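Local coordinates for extracellular solute-binding protein family 1 (Arthrobacter chlorophenolicus, PDB 4R2F) that binds the disaccharide laminaribiose and probably delivers it, as an extracellular solute-binding protein, to an ABC-type sugar transporter, at residues A[102-106]-A[387-392]; A[150-156]-A[307-313]. All coordinates share one frame; numbering follows the deposited sequence.

Contact 1 of 2, residues A[102-106]-A[387-392]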
loop_
_atom_site.group_PDB
_atom_site.type_symbol
_atom_site.label_atom_id
_atom_site.label_comp_id
_atom_site.label_asym_id
_atom_site.label_seq_id
_atom_site.Cartn_x
_atom_site.Cartn_y
_atom_site.Cartn_z
ATOM N N PHE A 102 -7.662 5.235 -0.402
ATOM C CA PHE A 102 -8.712 6.027 -1.088
ATOM C C PHE A 102 -10.024 6.124 -0.363
ATOM O O PHE A 102 -10.928 6.736 -0.853
ATOM C CB PHE A 102 -8.936 5.442 -2.488
ATOM C CG PHE A 102 -7.646 5.093 -3.181
ATOM C CD1 PHE A 102 -6.815 6.094 -3.642
ATOM C CD2 PHE A 102 -7.220 3.781 -3.254
ATOM C CE1 PHE A 102 -5.613 5.791 -4.235
ATOM C CE2 PHE A 102 -6.022 3.466 -3.849
ATOM C CZ PHE A 102 -5.222 4.476 -4.338
ATOM N N GLN A 103 -10.087 5.519 0.809
ATOM C CA GLN A 103 -11.227 5.539 1.710
ATOM C C GLN A 103 -11.843 6.950 1.945
ATOM O O GLN A 103 -13.055 7.130 1.948
ATOM C CB GLN A 103 -10.689 4.922 3.010
ATOM C CG GLN A 103 -11.527 4.959 4.238
ATOM C CD GLN A 103 -10.901 4.083 5.319
ATOM O OE1 GLN A 103 -10.495 2.954 5.050
ATOM N NE2 GLN A 103 -10.836 4.596 6.530
ATOM N N ALA A 104 -10.997 7.950 2.121
ATOM C CA ALA A 104 -11.469 9.308 2.329
ATOM C C ALA A 104 -12.373 9.798 1.164
ATOM O O ALA A 104 -13.295 10.575 1.385
ATOM C CB ALA A 104 -10.285 10.226 2.505
ATOM N N PHE A 105 -12.114 9.358 -0.068
ATOM C CA PHE A 105 -12.952 9.778 -1.191
ATOM C C PHE A 105 -14.368 9.155 -1.143
ATOM O O PHE A 105 -15.319 9.797 -1.538
ATOM C CB PHE A 105 -12.289 9.495 -2.542
ATOM C CG PHE A 105 -11.044 10.306 -2.785
ATOM C CD1 PHE A 105 -11.128 11.575 -3.322
ATOM C CD2 PHE A 105 -9.786 9.813 -2.426
ATOM C CE1 PHE A 105 -9.981 12.322 -3.522
ATOM C CE2 PHE A 105 -8.640 10.546 -2.638
ATOM C CZ PHE A 105 -8.736 11.803 -3.184
ATOM N N GLN A 106 -14.475 7.910 -0.682
ATOM C CA GLN A 106 -15.755 7.247 -0.524
ATOM C C GLN A 106 -16.543 7.986 0.521
ATOM O O GLN A 106 -17.713 8.302 0.316
ATOM C CB GLN A 106 -15.597 5.795 -0.086
ATOM C CG GLN A 106 -16.899 5.015 -0.083
ATOM C CD GLN A 106 -17.684 5.187 -1.383
ATOM O OE1 GLN A 106 -18.886 5.465 -1.372
ATOM N NE2 GLN A 106 -17.001 5.027 -2.509
ATOM N N LEU A 387 -7.409 10.925 -8.407
ATOM C CA LEU A 387 -8.005 9.983 -7.449
ATOM C C LEU A 387 -9.506 10.199 -7.346
ATOM O O LEU A 387 -9.982 11.285 -7.656
ATOM C CB LEU A 387 -7.364 10.197 -6.072
ATOM C CG LEU A 387 -5.842 10.090 -6.043
ATOM C CD1 LEU A 387 -5.313 10.116 -4.608
ATOM C CD2 LEU A 387 -5.373 8.864 -6.803
ATOM N N SER A 388 -10.244 9.188 -6.871
ATOM C CA SER A 388 -11.717 9.257 -6.770
ATOM C C SER A 388 -12.275 8.132 -5.911
ATOM O O SER A 388 -11.554 7.198 -5.566
ATOM C CB SER A 388 -12.368 9.186 -8.155
ATOM O OG SER A 388 -12.178 7.903 -8.715
ATOM N N ALA A 389 -13.560 8.213 -5.580
ATOM C CA ALA A 389 -14.217 7.224 -4.719
ATOM C C ALA A 389 -14.212 5.845 -5.344
ATOM O O ALA A 389 -14.162 4.845 -4.638
ATOM C CB ALA A 389 -15.639 7.644 -4.406
ATOM N N ASN A 390 -14.255 5.776 -6.668
ATOM C CA ASN A 390 -14.203 4.465 -7.307
ATOM C C ASN A 390 -12.951 3.678 -6.936
ATOM O O ASN A 390 -12.968 2.455 -6.951
ATOM C CB ASN A 390 -14.290 4.585 -8.811
ATOM C CG ASN A 390 -15.727 4.723 -9.306
ATOM O OD1 ASN A 390 -16.718 4.435 -8.597
ATOM N ND2 ASN A 390 -15.839 5.153 -10.535
ATOM N N LEU A 391 -11.867 4.372 -6.613
ATOM C CA LEU A 391 -10.643 3.694 -6.189
ATOM C C LEU A 391 -10.848 3.035 -4.845
ATOM O O LEU A 391 -10.288 1.965 -4.587
ATOM C CB LEU A 391 -9.470 4.643 -6.147
ATOM C CG LEU A 391 -9.086 5.231 -7.494
ATOM C CD1 LEU A 391 -7.883 6.152 -7.322
ATOM C CD2 LEU A 391 -8.768 4.140 -8.487
ATOM N N ALA A 392 -11.674 3.652 -4.007
ATOM C CA ALA A 392 -12.023 3.073 -2.729
ATOM C C ALA A 392 -12.707 1.706 -2.917
ATOM O O ALA A 392 -12.386 0.737 -2.211
ATOM C CB ALA A 392 -12.910 4.008 -1.941
#
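F102 lays one ring face against L391, whose CB stands 3.9 Å from the ring centroid, a CH-pi contact displaced toward the rim at CG. Further along the same leucine, CD1 reaches the CD1 and CE1 side of the ring, and L387 CD2 meets F102 CE1 at 4.0 Å, the two side chains crossing at about a right angle. F105 meets other atoms of L387, CB and CD1, rather than the CD2 branch that touches F102: its CZ lies 3.6 Å from L387 CB. With CG anti to its own carbonyl carbon (chi1 -66°), the F105 ring runs out along L387 and the S388 backbone, which passes over one face of it. The backbone itself sets F105 CB 3.5 Å from A389 N. Small residues let the backbones close in. A392 CB sits 3.5 Å from F102 O and also touches Q106 CB. No hydrogen bond crosses this interface; it is held by apolar packing. F102 O accepts the amide of F105 within its own segment, fixing the first turn. Cutting F102 back to an alanine removes the ring face that meets L391 CB and the CE1 atom near L387 CD2, and is likely to leave a gap beside both leucines. The contact thus joins the N-terminal ends of helices 103-109 and 389-396. Behind it, A104 and F105 pack on strand 145-161, A104 also reaches strand 306-316, and F102 touches P310 and F380, with its side chain about 5 Å from the bound sugar between nearest atoms.

Contact 2 of 2, residues A[150-156]-A[307-313]. With BGC (beta-D-glucopyranose), chain B; BGC (beta-D-glucopyranose), chain C.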
loop_
_atom_site.group_PDB
_atom_site.type_symbol
_atom_site.label_atom_id
_atom_site.label_comp_id
_atom_site.label_asym_id
_atom_site.label_seq_id
_atom_site.Cartn_x
_atom_site.Cartn_y
_atom_site.Cartn_z
ATOM N N PRO A 150 -1.952 13.938 3.365
ATOM C CA PRO A 150 -1.036 12.803 3.226
ATOM C C PRO A 150 -0.163 12.575 4.435
ATOM O O PRO A 150 0.221 13.535 5.083
ATOM C CB PRO A 150 -0.149 13.208 2.038
ATOM C CG PRO A 150 -0.183 14.709 2.049
ATOM C CD PRO A 150 -1.590 15.038 2.447
ATOM N N TRP A 151 0.176 11.323 4.733
ATOM C CA TRP A 151 1.120 11.061 5.841
ATOM C C TRP A 151 2.246 10.102 5.504
ATOM O O TRP A 151 3.283 10.102 6.156
ATOM C CB TRP A 151 0.379 10.655 7.139
ATOM C CG TRP A 151 -0.082 9.227 7.253
ATOM C CD1 TRP A 151 -1.165 8.653 6.630
ATOM C CD2 TRP A 151 0.511 8.191 8.044
ATOM N NE1 TRP A 151 -1.257 7.326 6.966
ATOM C CE2 TRP A 151 -0.258 7.019 7.847
ATOM C CE3 TRP A 151 1.603 8.140 8.918
ATOM C CZ2 TRP A 151 0.038 5.815 8.492
ATOM C CZ3 TRP A 151 1.901 6.951 9.533
ATOM C CH2 TRP A 151 1.111 5.797 9.326
ATOM N N GLN A 152 2.049 9.273 4.489
ATOM C CA GLN A 152 3.099 8.405 4.016
ATOM C C GLN A 152 2.751 7.873 2.644
ATOM O O GLN A 152 1.597 7.975 2.195
ATOM C CB GLN A 152 3.393 7.242 4.996
ATOM C CG GLN A 152 2.188 6.492 5.556
ATOM C CD GLN A 152 1.896 5.156 4.884
ATOM O OE1 GLN A 152 2.021 5.002 3.664
ATOM N NE2 GLN A 152 1.483 4.190 5.677
ATOM N N LEU A 153 3.787 7.338 1.989
ATOM C CA LEU A 153 3.695 6.770 0.684
ATOM C C LEU A 153 4.115 5.326 0.747
ATOM O O LEU A 153 5.277 5.011 0.977
ATOM C CB LEU A 153 4.568 7.529 -0.302
ATOM C CG LEU A 153 4.198 8.989 -0.570
ATOM C CD1 LEU A 153 5.385 9.733 -1.179
ATOM C CD2 LEU A 153 2.976 9.051 -1.457
ATOM N N ASP A 154 3.165 4.436 0.519
ATOM C CA ASP A 154 3.427 3.012 0.705
ATOM C C ASP A 154 3.717 2.452 -0.666
ATOM O O ASP A 154 2.815 2.227 -1.461
ATOM C CB ASP A 154 2.225 2.345 1.362
ATOM C CG ASP A 154 2.446 0.862 1.675
ATOM O OD1 ASP A 154 3.594 0.374 1.656
ATOM O OD2 ASP A 154 1.436 0.179 1.918
ATOM N N ILE A 155 4.995 2.241 -0.919
ATOM C CA ILE A 155 5.525 1.792 -2.194
ATOM C C ILE A 155 5.846 0.287 -2.144
ATOM O O ILE A 155 6.000 -0.271 -1.063
ATOM C CB ILE A 155 6.799 2.618 -2.543
ATOM C CG1 ILE A 155 7.132 2.535 -4.039
ATOM C CG2 ILE A 155 7.983 2.209 -1.691
ATOM C CD1 ILE A 155 7.981 3.683 -4.531
ATOM N N ARG A 156 5.937 -0.340 -3.313
ATOM C CA ARG A 156 6.009 -1.800 -3.471
ATOM C C ARG A 156 7.313 -2.240 -4.143
ATOM O O ARG A 156 7.347 -2.516 -5.343
ATOM C CB ARG A 156 4.802 -2.303 -4.275
ATOM C CG ARG A 156 3.492 -2.202 -3.504
ATOM C CD ARG A 156 3.342 -3.357 -2.516
ATOM N NE ARG A 156 2.270 -3.107 -1.559
ATOM C CZ ARG A 156 2.352 -2.287 -0.522
ATOM N NH1 ARG A 156 3.495 -1.695 -0.215
ATOM N NH2 ARG A 156 1.303 -2.122 0.268
ATOM N N LEU A 307 4.271 0.341 -8.010
ATOM C CA LEU A 307 2.957 0.610 -7.422
ATOM C C LEU A 307 3.156 1.402 -6.131
ATOM O O LEU A 307 4.008 1.050 -5.317
ATOM C CB LEU A 307 2.249 -0.688 -7.127
ATOM C CG LEU A 307 0.921 -0.592 -6.389
ATOM C CD1 LEU A 307 -0.066 0.230 -7.219
ATOM C CD2 LEU A 307 0.372 -1.977 -6.144
ATOM N N ILE A 308 2.378 2.471 -5.966
ATOM C CA ILE A 308 2.423 3.316 -4.775
ATOM C C ILE A 308 1.013 3.698 -4.298
ATOM O O ILE A 308 0.096 3.862 -5.112
ATOM C CB ILE A 308 3.297 4.562 -5.040
ATOM C CG1 ILE A 308 3.837 5.157 -3.736
ATOM C CG2 ILE A 308 2.545 5.623 -5.853
ATOM C CD1 ILE A 308 4.942 6.179 -4.002
ATOM N N PHE A 309 0.864 3.802 -2.966
ATOM C CA PHE A 309 -0.376 4.190 -2.282
ATOM C C PHE A 309 -0.133 5.515 -1.550
ATOM O O PHE A 309 0.753 5.608 -0.704
ATOM C CB PHE A 309 -0.848 3.129 -1.285
ATOM C CG PHE A 309 -1.193 1.837 -1.935
ATOM C CD1 PHE A 309 -0.199 0.910 -2.201
ATOM C CD2 PHE A 309 -2.494 1.566 -2.330
ATOM C CE1 PHE A 309 -0.491 -0.293 -2.846
ATOM C CE2 PHE A 309 -2.803 0.362 -2.967
ATOM C CZ PHE A 309 -1.789 -0.554 -3.233
ATOM N N PRO A 310 -0.924 6.543 -1.885
ATOM C CA PRO A 310 -0.843 7.835 -1.231
ATOM C C PRO A 310 -1.646 7.863 0.053
ATOM O O PRO A 310 -2.750 8.408 0.094
ATOM C CB PRO A 310 -1.471 8.764 -2.267
ATOM C CG PRO A 310 -2.512 7.936 -2.917
ATOM C CD PRO A 310 -1.969 6.524 -2.929
ATOM N N ASN A 311 -1.110 7.271 1.109
ATOM C CA ASN A 311 -1.877 7.166 2.340
ATOM C C ASN A 311 -2.031 8.478 3.070
ATOM O O ASN A 311 -1.176 9.368 2.993
ATOM C CB ASN A 311 -1.274 6.109 3.255
ATOM C CG ASN A 311 -1.489 4.714 2.712
ATOM O OD1 ASN A 311 -2.598 4.369 2.304
ATOM N ND2 ASN A 311 -0.434 3.912 2.681
ATOM N N ASN A 312 -3.126 8.576 3.798
ATOM C CA ASN A 312 -3.599 9.864 4.288
ATOM C C ASN A 312 -4.383 9.731 5.592
ATOM O O ASN A 312 -4.857 8.652 5.949
ATOM C CB ASN A 312 -4.479 10.521 3.207
ATOM C CG ASN A 312 -5.560 9.591 2.674
ATOM O OD1 ASN A 312 -5.366 8.859 1.659
ATOM N ND2 ASN A 312 -6.686 9.572 3.350
ATOM N N ILE A 313 -4.435 10.841 6.326
ATOM C CA ILE A 313 -5.177 10.946 7.552
ATOM C C ILE A 313 -6.409 11.741 7.263
ATOM O O ILE A 313 -6.341 12.830 6.670
ATOM C CB ILE A 313 -4.384 11.672 8.672
ATOM C CG1 ILE A 313 -3.053 10.969 8.907
ATOM C CG2 ILE A 313 -5.167 11.717 9.984
ATOM C CD1 ILE A 313 -2.229 11.577 10.023
HETATM C C2 BGC B . -2.043 0.337 1.440
HETATM C C3 BGC B . -3.363 1.110 1.460
HETATM C C4 BGC B . -4.478 0.243 0.892
HETATM C C5 BGC B . -4.546 -1.079 1.643
HETATM C C6 BGC B . -5.574 -2.038 1.026
HETATM C C1 BGC B . -2.267 -0.897 2.296
HETATM O O2 BGC B . -0.977 1.128 1.953
HETATM O O3 BGC B . -3.247 2.314 0.703
HETATM O O4 BGC B . -5.729 0.895 1.069
HETATM O O5 BGC B . -3.262 -1.712 1.656
HETATM O O6 BGC B . -5.229 -2.417 -0.325
HETATM C C2 BGC C . 0.572 -2.491 3.921
HETATM C C3 BGC C . -0.923 -2.409 3.574
HETATM C C4 BGC C . -1.495 -3.830 3.483
HETATM C C5 BGC C . -1.163 -4.628 4.772
HETATM C C6 BGC C . -1.767 -6.037 4.788
HETATM C C1 BGC C . 0.778 -3.374 5.165
HETATM O O1 BGC C . 2.166 -3.537 5.453
HETATM O O2 BGC C . 1.089 -1.165 4.127
HETATM O O3 BGC C . -1.063 -1.627 2.358
HETATM O O4 BGC C . -2.917 -3.862 3.305
HETATM O O5 BGC C . 0.233 -4.681 4.885
HETATM O O6 BGC C . -1.369 -6.749 3.615
HETATM O O HOH W 1 -3.791 6.059 6.044
HETATM O O HOH W 2 6.030 -1.918 -7.596
#
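F309 carries the chain B glucose on one face of its ring, C2 of the sugar lying 3.8 Å above the plane and offset toward the rim, while D154 O stands at the ring edge. The R156 guanidinium, its plane 38° from that ring, has F309 over one face and D154 OD1 and O3 of the chain C glucose at its edge. It grips D154 end-on, NH1 to OD1 and NH2 to OD2, both approaching from above the carboxylate plane. W151 has CG of Q152 over the centre of one face, and at its edge water 1 links NE1 to N312 O.

D154 OD2 accepts hydrogen bonds from O2 of both glucose units, 2.6 Å from O2 of chain B. D154 projects on the sugar side of the sheet, and with CG anti to the backbone N (chi1 -176°) its carboxylate meets both the R156 guanidinium and the two O2 hydroxyls. N311 complements it: OD1 accepts a hydrogen bond from O3 of the chain B glucose at 2.7 Å, and ND2 donates to that sugar's O2 and to Q152 OE1. The latter bond is nearly straight (174°) and lies in the N311 amide plane, though it meets OE1 from above the Q152 carbonyl plane; Q152 thus helps set the rotation of a sugar-binding amide.

The strands run antiparallel, with D154 and F309 forming a hydrogen-bonded pair: D154 N meets F309 O at 2.9 Å. I155 and I308 pack on the opposite face from the sugar. R156 NE bonds H207 of helix 204-215, which also covers L307, while helix 364-373 packs on I155 and helix 322-335 on I313.

From the N terminus, the chain first reaches 102-106, at the start of helix 103-109, then passes through strand 145-161 with its segment 150-156. Some 150 residues later, largely helix and loop, strand 306-316 returns to pair with it and closes contact 2. Only after a further run of helices and two short strands does 387-392 come back to 102-106, so contact 1 closes the longer loop and contact 2 is nested inside it. Their centres lie 14 Å apart, yet they touch: P310 packs against both F102 and L387, and A104 against N312. The helix pair is thereby joined to the central strands beside the sugar pocket.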